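Long-range contacts in putative oxidoreductase molybdopterin-binding subunit (PDB 4ZOH), which binds a molybdenum and pterin cytosine dinucleotide cofactor and is probably the catalytic subunit of an oxidoreductase of the aldehyde oxidase and xanthine dehydrogenase family: residues 171-176 and 236-241; 409-414 and 675-680. One frame throughout, in Å; residues are numbered along the deposited sequence.

Interaction 1. Residues 171-176 and 236-241; sequences LAYFDG and RKPLKW
Leu171 sends CD1 across to Lys240, whose CB and CE both lie 4.1 Å from it. With CG anti to the backbone N (chi1 175°), the branched end swings over the neighbouring strand, where it also meets Pro238 CB. The ammonium group of Lys240 curls away to salt bridges with Asp24 and Glu27. Ala172 forms the antiparallel hydrogen-bonded pair with Leu239: Ala172 N gives to Leu239 O at 2.8 Å, and Leu239 N returns to Ala172 O at 3.0 Å. The small methyl of Ala172 suits the face packed against helix 223-235, where it touches Ala232. Strands 170-174 and 239-241 are neighbours inside a mixed seven-stranded sheet, and helix 223-235 runs into the second of them through the turn at Arg236. Direct backbone pairing ends at Ala172 and Leu239; opposite Tyr173, the proline ring of Pro238 rests its CG 3.5 Å from Tyr173 CD1. At the next pair a water takes the place of a direct bond, accepting from Phe174 N and donating to Lys237 O. The ring of Phe174 lies alongside Arg236 and turns its edge to the guanidinium face, CE2 3.8 Å from CZ, with the planes 75° apart. Gly176, whose positive phi (116°) suits glycine, brings its CA to 3.6 Å from Arg236 NH1, while another water joins Gly176 O to Arg236 NH2.

Interaction 2. Residues 409-414 and 675-680; sequences SSYIEI and AIAATP
Ser409 and Tyr411 both hold the first side-chain atom beyond CB between the backbone N and the carbonyl carbon (chi1 74° and 77°), a crowded position that here turns the serine OG and the tyrosine ring toward the helix. Ser409 OG comes 3.2 Å from Ala677 O, a weak hydrogen bond whose proton may instead go to Thr681 OG1, the stronger partner of Ser409 OG. Pro680 has no N-H for the carbonyl of Ile676, and the helix kinks there; Ala677 O also receives the hydroxyl of Thr681. Proline's ring still serves as packing, its CG 3.5 Å from Ser409 OG. Next along the strand, Tyr411 CD2 meets the methyl of Ala677 at 3.6 Å, and Ile676 CG2 sits against Tyr411 CB; alanine's small size lets the helix come this near the ring. Farther on, Glu413 and Ile676 cross at about a right angle, Ile676 CD1 coming 3.2 Å from Glu413 OE1. That oxygen accepts from Ile414 N at 2.8 Å, from above the carboxylate plane, and forms a salt bridge with Arg336. An alanine in place of Glu413 would probably leave Arg336 without this charged mate and open a gap beside Ile676 CD1. Strand 405-412 is the outermost strand, within this chain, of a four-stranded sheet of the cofactor-binding domain, and helix 673-688 packs on it almost antiparallel to the strand (155°); just past the strand, the Glu413 side chain is about 7 Å from the bound pterin cytosine dinucleotide.

How the interactions relate
The two contacts lie on opposite sides of the chain's centre, about 43 Å between their centres, and share no strand or helix. Interaction 1 joins neighbouring strands of one sheet near the periphery; its loop end is partly exposed, uses waters to bridge backbone and arginine, and meets Lys19 of a second subunit. Interaction 2 is buried throughout and joins a sheet to a helix, so side chains rather than paired backbones do the work, and no other chain touches its segments. Charge also differs: Arg236 and Lys237 lie where other chains come near, while buried Lys240 is met by acids of its own chain; in interaction 2 a buried carboxylate pairs with arginine near the cofactor.

Interaction 1. Residues 171-176 and 236-241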
ATOM      1  N   LEU A 171       0.952  11.495  -2.759  1.00 16.43           N
ATOM      2  CA  LEU A 171       0.383  10.823  -1.611  1.00 19.70           C
ATOM      3  C   LEU A 171       1.372  10.951  -0.459  1.00 18.55           C
ATOM      4  O   LEU A 171       2.506  10.498  -0.590  1.00 19.04           O
ATOM      5  CB  LEU A 171       0.117   9.317  -1.892  1.00 17.90           C
ATOM      6  CG  LEU A 171      -0.384   8.459  -0.728  1.00 18.81           C
ATOM      7  CD1 LEU A 171      -1.742   8.929  -0.133  1.00 15.22           C
ATOM      8  CD2 LEU A 171      -0.445   6.964  -1.164  1.00 18.26           C
ATOM      9  N   ALA A 172       0.925  11.556   0.644  1.00 18.12           N
ATOM     10  CA  ALA A 172       1.852  11.940   1.736  1.00 19.15           C
ATOM     11  C   ALA A 172       1.376  11.385   3.085  1.00 18.02           C
ATOM     12  O   ALA A 172       0.206  11.433   3.399  1.00 15.86           O
ATOM     13  CB  ALA A 172       1.968  13.450   1.807  1.00 18.55           C
ATOM     14  N   TYR A 173       2.312  10.832   3.844  1.00 19.26           N
ATOM     15  CA  TYR A 173       1.971  10.167   5.077  1.00 20.77           C
ATOM     16  C   TYR A 173       3.088  10.364   6.079  1.00 21.39           C
ATOM     17  O   TYR A 173       4.223   9.967   5.834  1.00 19.96           O
ATOM     18  CB  TYR A 173       1.757   8.655   4.875  1.00 23.04           C
ATOM     19  CG  TYR A 173       1.439   8.018   6.170  1.00 24.97           C
ATOM     20  CD1 TYR A 173       0.370   8.499   6.940  1.00 26.45           C
ATOM     21  CD2 TYR A 173       2.225   6.973   6.671  1.00 27.77           C
ATOM     22  CE1 TYR A 173       0.051   7.953   8.174  1.00 29.04           C
ATOM     23  CE2 TYR A 173       1.931   6.391   7.904  1.00 33.57           C
ATOM     24  CZ  TYR A 173       0.835   6.888   8.651  1.00 32.60           C
ATOM     25  OH  TYR A 173       0.517   6.341   9.856  1.00 33.66           O
ATOM     26  N   PHE A 174       2.751  10.957   7.231  1.00 21.08           N
ATOM     27  CA  PHE A 174       3.792  11.187   8.274  1.00 19.15           C
ATOM     28  C   PHE A 174       3.372  10.308   9.442  1.00 19.71           C
ATOM     29  O   PHE A 174       2.217  10.437   9.908  1.00 18.79           O
ATOM     30  CB  PHE A 174       3.787  12.702   8.623  1.00 21.19           C
ATOM     31  CG  PHE A 174       4.745  13.083   9.698  1.00 24.70           C
ATOM     32  CD1 PHE A 174       6.125  12.868   9.518  1.00 26.01           C
ATOM     33  CD2 PHE A 174       4.273  13.594  10.927  1.00 23.67           C
ATOM     34  CE1 PHE A 174       7.034  13.168  10.543  1.00 29.24           C
ATOM     35  CE2 PHE A 174       5.168  13.902  11.951  1.00 24.09           C
ATOM     36  CZ  PHE A 174       6.553  13.712  11.758  1.00 25.10           C
ATOM     37  N   ASP A 175       4.261   9.404   9.895  1.00 20.52           N
ATOM     38  CA  ASP A 175       3.966   8.529  10.976  1.00 22.94           C
ATOM     39  C   ASP A 175       4.317   9.039  12.390  1.00 25.76           C
ATOM     40  O   ASP A 175       4.143   8.310  13.339  1.00 25.42           O
ATOM     41  CB  ASP A 175       4.639   7.208  10.755  1.00 25.81           C
ATOM     42  CG  ASP A 175       6.109   7.307  10.868  1.00 28.23           C
ATOM     43  OD1 ASP A 175       6.695   8.333  11.264  1.00 32.34           O
ATOM     44  OD2 ASP A 175       6.681   6.322  10.563  1.00 32.32           O
ATOM     45  N   GLY A 176       4.798  10.272  12.519  1.00 30.24           N
ATOM     46  CA  GLY A 176       5.203  10.830  13.825  1.00 30.80           C
ATOM     47  C   GLY A 176       6.683  11.133  13.847  1.00 31.34           C
ATOM     48  O   GLY A 176       7.129  12.034  14.551  1.00 35.21           O
ATOM     49  N   ARG A 236      -1.559  13.917  10.168  1.00 26.37           N
ATOM     50  CA  ARG A 236      -1.339  12.511  10.631  1.00 30.04           C
ATOM     51  C   ARG A 236      -2.230  11.406  10.003  1.00 28.30           C
ATOM     52  O   ARG A 236      -2.373  10.325  10.616  1.00 29.43           O
ATOM     53  CB  ARG A 236      -1.451  12.394  12.179  1.00 31.42           C
ATOM     54  CG  ARG A 236      -0.636  13.401  12.990  1.00 31.87           C
ATOM     55  CD  ARG A 236       0.739  13.646  12.449  1.00 32.92           C
ATOM     56  NE  ARG A 236       1.449  14.583  13.344  1.00 36.58           N
ATOM     57  CZ  ARG A 236       2.237  14.225  14.359  1.00 35.25           C
ATOM     58  NH1 ARG A 236       2.421  12.937  14.665  1.00 33.70           N
ATOM     59  NH2 ARG A 236       2.867  15.147  15.048  1.00 29.86           N
ATOM     60  N   LYS A 237      -2.895  11.711   8.871  1.00 24.78           N
ATOM     61  CA  LYS A 237      -3.531  10.737   7.995  1.00 21.79           C
ATOM     62  C   LYS A 237      -2.788  10.817   6.664  1.00 23.52           C
ATOM     63  O   LYS A 237      -2.108  11.818   6.375  1.00 20.87           O
ATOM     64  CB  LYS A 237      -5.024  11.004   7.783  1.00 24.39           C
ATOM     65  CG  LYS A 237      -5.875  11.199   9.041  1.00 25.58           C
ATOM     66  CD  LYS A 237      -6.250   9.850   9.637  1.00 29.59           C
ATOM     67  CE  LYS A 237      -6.912  10.059  10.997  1.00 33.36           C
ATOM     68  NZ  LYS A 237      -7.507   8.780  11.443  1.00 36.87           N
ATOM     69  N   PRO A 238      -2.823   9.721   5.888  1.00 22.42           N
ATOM     70  CA  PRO A 238      -2.349   9.858   4.528  1.00 20.61           C
ATOM     71  C   PRO A 238      -3.286  10.781   3.695  1.00 21.56           C
ATOM     72  O   PRO A 238      -4.491  10.825   3.924  1.00 18.89           O
ATOM     73  CB  PRO A 238      -2.411   8.432   3.995  1.00 19.45           C
ATOM     74  CG  PRO A 238      -2.567   7.541   5.213  1.00 18.75           C
ATOM     75  CD  PRO A 238      -3.369   8.366   6.166  1.00 19.44           C
ATOM     76  N   LEU A 239      -2.686  11.541   2.784  1.00 18.10           N
ATOM     77  CA  LEU A 239      -3.368  12.602   2.073  1.00 19.27           C
ATOM     78  C   LEU A 239      -2.968  12.395   0.604  1.00 19.75           C
ATOM     79  O   LEU A 239      -1.760  12.419   0.274  1.00 18.48           O
ATOM     80  CB  LEU A 239      -2.774  13.954   2.538  1.00 19.10           C
ATOM     81  CG  LEU A 239      -2.885  14.384   4.042  1.00 20.89           C
ATOM     82  CD1 LEU A 239      -2.436  15.864   4.127  1.00 18.88           C
ATOM     83  CD2 LEU A 239      -4.283  14.216   4.663  1.00 17.11           C
ATOM     84  N   LYS A 240      -3.989  12.177  -0.225  1.00 18.53           N
ATOM     85  CA  LYS A 240      -3.862  11.976  -1.668  1.00 20.44           C
ATOM     86  C   LYS A 240      -4.262  13.264  -2.378  1.00 19.79           C
ATOM     87  O   LYS A 240      -5.357  13.808  -2.151  1.00 18.70           O
ATOM     88  CB  LYS A 240      -4.826  10.842  -2.131  1.00 18.50           C
ATOM     89  CG  LYS A 240      -4.936  10.625  -3.641  1.00 19.42           C
ATOM     90  CD  LYS A 240      -3.679   9.892  -4.189  1.00 20.98           C
ATOM     91  CE  LYS A 240      -3.574   8.404  -3.792  1.00 19.78           C
ATOM     92  NZ  LYS A 240      -4.734   7.668  -4.449  1.00 18.19           N
ATOM     93  N   TRP A 241      -3.384  13.734  -3.246  1.00 17.24           N
ATOM     94  CA  TRP A 241      -3.738  14.863  -4.054  1.00 17.87           C
ATOM     95  C   TRP A 241      -3.681  14.449  -5.557  1.00 19.28           C
ATOM     96  O   TRP A 241      -2.599  13.981  -6.032  1.00 17.63           O
ATOM     97  CB  TRP A 241      -2.703  15.968  -3.830  1.00 16.05           C
ATOM     98  CG  TRP A 241      -2.817  17.045  -4.926  1.00 17.70           C
ATOM     99  CD1 TRP A 241      -3.899  17.807  -5.209  1.00 17.38           C
ATOM    100  CD2 TRP A 241      -1.822  17.394  -5.915  1.00 17.23           C
ATOM    101  NE1 TRP A 241      -3.615  18.673  -6.278  1.00 16.46           N
ATOM    102  CE2 TRP A 241      -2.350  18.441  -6.703  1.00 16.65           C
ATOM    103  CE3 TRP A 241      -0.515  16.963  -6.171  1.00 17.04           C
ATOM    104  CZ2 TRP A 241      -1.615  19.042  -7.783  1.00 17.15           C
ATOM    105  CZ3 TRP A 241       0.234  17.607  -7.199  1.00 16.37           C
ATOM    106  CH2 TRP A 241      -0.341  18.613  -8.000  1.00 15.95           C
TER
HETATM  107  O   HOH W   1       0.159  12.242   7.436  1.00 17.32           O
HETATM  108  O   HOH W   2       0.473   9.548  11.846  1.00 38.99           O
HETATM  109  O   HOH W   3       5.148  13.569  16.260  1.00 49.80           O

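Interaction 2. Residues 409-414 and 675-680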
ATOM      1  N   SER A 409      16.088  21.272 -41.509  1.00 25.33           N
ATOM      2  CA  SER A 409      16.810  22.046 -40.519  1.00 27.41           C
ATOM      3  C   SER A 409      17.890  21.161 -39.949  1.00 28.49           C
ATOM      4  O   SER A 409      17.840  19.917 -39.989  1.00 32.41           O
ATOM      5  CB  SER A 409      15.859  22.674 -39.421  1.00 22.79           C
ATOM      6  OG  SER A 409      15.432  21.655 -38.537  1.00 27.90           O
ATOM      7  N   SER A 410      18.907  21.812 -39.451  1.00 24.22           N
ATOM      8  CA  SER A 410      19.979  21.112 -38.865  1.00 26.56           C
ATOM      9  C   SER A 410      20.078  21.590 -37.393  1.00 32.00           C
ATOM     10  O   SER A 410      19.748  22.747 -37.104  1.00 32.49           O
ATOM     11  CB  SER A 410      21.194  21.486 -39.620  1.00 27.36           C
ATOM     12  OG  SER A 410      22.146  20.574 -39.223  1.00 35.06           O
ATOM     13  N   TYR A 411      20.445  20.704 -36.473  1.00 27.15           N
ATOM     14  CA  TYR A 411      20.427  21.092 -35.095  1.00 27.89           C
ATOM     15  C   TYR A 411      21.718  20.628 -34.493  1.00 25.23           C
ATOM     16  O   TYR A 411      22.377  19.696 -34.992  1.00 24.08           O
ATOM     17  CB  TYR A 411      19.173  20.496 -34.348  1.00 25.09           C
ATOM     18  CG  TYR A 411      19.328  19.043 -34.030  1.00 27.63           C
ATOM     19  CD1 TYR A 411      19.949  18.639 -32.856  1.00 25.32           C
ATOM     20  CD2 TYR A 411      18.935  18.023 -34.988  1.00 28.10           C
ATOM     21  CE1 TYR A 411      20.163  17.278 -32.584  1.00 28.54           C
ATOM     22  CE2 TYR A 411      19.106  16.664 -34.706  1.00 25.76           C
ATOM     23  CZ  TYR A 411      19.702  16.297 -33.515  1.00 29.81           C
ATOM     24  OH  TYR A 411      19.934  14.976 -33.226  1.00 30.68           O
ATOM     25  N   ILE A 412      22.085  21.287 -33.406  1.00 23.58           N
ATOM     26  CA  ILE A 412      23.089  20.743 -32.479  1.00 24.18           C
ATOM     27  C   ILE A 412      22.492  20.981 -31.069  1.00 23.29           C
ATOM     28  O   ILE A 412      21.551  21.756 -30.970  1.00 22.44           O
ATOM     29  CB  ILE A 412      24.472  21.376 -32.707  1.00 22.79           C
ATOM     30  CG1 ILE A 412      25.514  20.613 -31.905  1.00 22.39           C
ATOM     31  CG2 ILE A 412      24.446  22.905 -32.546  1.00 25.65           C
ATOM     32  CD1 ILE A 412      26.886  20.468 -32.527  1.00 20.66           C
ATOM     33  N   GLU A 413      22.980  20.297 -30.023  1.00 21.08           N
ATOM     34  CA  GLU A 413      22.189  20.117 -28.848  1.00 22.26           C
ATOM     35  C   GLU A 413      23.130  19.831 -27.713  1.00 25.23           C
ATOM     36  O   GLU A 413      24.272  19.428 -27.971  1.00 24.16           O
ATOM     37  CB  GLU A 413      21.101  19.010 -29.126  1.00 22.34           C
ATOM     38  CG  GLU A 413      20.629  18.048 -28.028  1.00 23.21           C
ATOM     39  CD  GLU A 413      19.765  18.704 -26.951  1.00 25.89           C
ATOM     40  OE1 GLU A 413      19.871  19.982 -26.774  1.00 26.36           O
ATOM     41  OE2 GLU A 413      18.998  17.945 -26.268  1.00 22.41           O
ATOM     42  N   ILE A 414      22.680  20.074 -26.460  1.00 25.08           N
ATOM     43  CA  ILE A 414      23.539  19.866 -25.266  1.00 23.56           C
ATOM     44  C   ILE A 414      22.864  18.856 -24.360  1.00 21.72           C
ATOM     45  O   ILE A 414      21.699  18.969 -24.117  1.00 19.63           O
ATOM     46  CB  ILE A 414      23.897  21.205 -24.541  1.00 25.30           C
ATOM     47  CG1 ILE A 414      22.686  22.162 -24.518  1.00 27.57           C
ATOM     48  CG2 ILE A 414      25.075  21.879 -25.270  1.00 25.20           C
ATOM     49  CD1 ILE A 414      22.819  23.425 -23.629  1.00 26.32           C
ATOM     50  N   ALA A 675      12.355  16.872 -30.537  1.00 17.97           N
ATOM     51  CA  ALA A 675      11.470  18.023 -30.349  1.00 19.62           C
ATOM     52  C   ALA A 675      12.247  19.266 -30.816  1.00 20.13           C
ATOM     53  O   ALA A 675      11.623  20.200 -31.319  1.00 21.23           O
ATOM     54  CB  ALA A 675      10.984  18.172 -28.876  1.00 19.58           C
ATOM     55  N   ILE A 676      13.580  19.276 -30.634  1.00 20.08           N
ATOM     56  CA  ILE A 676      14.377  20.438 -31.048  1.00 20.41           C
ATOM     57  C   ILE A 676      14.293  20.590 -32.610  1.00 23.76           C
ATOM     58  O   ILE A 676      13.896  21.632 -33.106  1.00 21.20           O
ATOM     59  CB  ILE A 676      15.820  20.292 -30.616  1.00 21.65           C
ATOM     60  CG1 ILE A 676      15.940  20.321 -29.080  1.00 21.67           C
ATOM     61  CG2 ILE A 676      16.781  21.294 -31.357  1.00 19.12           C
ATOM     62  CD1 ILE A 676      17.306  19.865 -28.612  1.00 22.63           C
ATOM     63  N   ALA A 677      14.621  19.514 -33.348  1.00 22.66           N
ATOM     64  CA  ALA A 677      14.637  19.536 -34.826  1.00 21.48           C
ATOM     65  C   ALA A 677      13.327  19.705 -35.521  1.00 22.46           C
ATOM     66  O   ALA A 677      13.291  20.378 -36.521  1.00 27.17           O
ATOM     67  CB  ALA A 677      15.410  18.339 -35.400  1.00 19.51           C
ATOM     68  N   ALA A 678      12.230  19.137 -35.013  1.00 25.39           N
ATOM     69  CA  ALA A 678      11.012  19.011 -35.843  1.00 23.65           C
ATOM     70  C   ALA A 678      10.296  20.306 -36.104  1.00 24.24           C
ATOM     71  O   ALA A 678       9.729  20.514 -37.220  1.00 18.20           O
ATOM     72  CB  ALA A 678      10.034  17.927 -35.303  1.00 24.06           C
ATOM     73  N   THR A 679      10.294  21.195 -35.086  1.00 22.15           N
ATOM     74  CA  THR A 679       9.570  22.452 -35.220  1.00 19.52           C
ATOM     75  C   THR A 679      10.058  23.291 -36.393  1.00 19.08           C
ATOM     76  O   THR A 679       9.276  23.613 -37.289  1.00 21.75           O
ATOM     77  CB  THR A 679       9.602  23.266 -33.886  1.00 22.61           C
ATOM     78  OG1 THR A 679       9.064  22.429 -32.871  1.00 23.06           O
ATOM     79  CG2 THR A 679       8.690  24.469 -33.939  1.00 19.44           C
ATOM     80  N   PRO A 680      11.315  23.694 -36.403  1.00 20.12           N
ATOM     81  CA  PRO A 680      11.681  24.490 -37.596  1.00 21.85           C
ATOM     82  C   PRO A 680      11.697  23.621 -38.924  1.00 25.90           C
ATOM     83  O   PRO A 680      11.524  24.181 -40.007  1.00 25.70           O
ATOM     84  CB  PRO A 680      13.151  24.846 -37.324  1.00 18.69           C
ATOM     85  CG  PRO A 680      13.670  23.769 -36.455  1.00 19.27           C
ATOM     86  CD  PRO A 680      12.484  23.465 -35.507  1.00 19.43           C
TER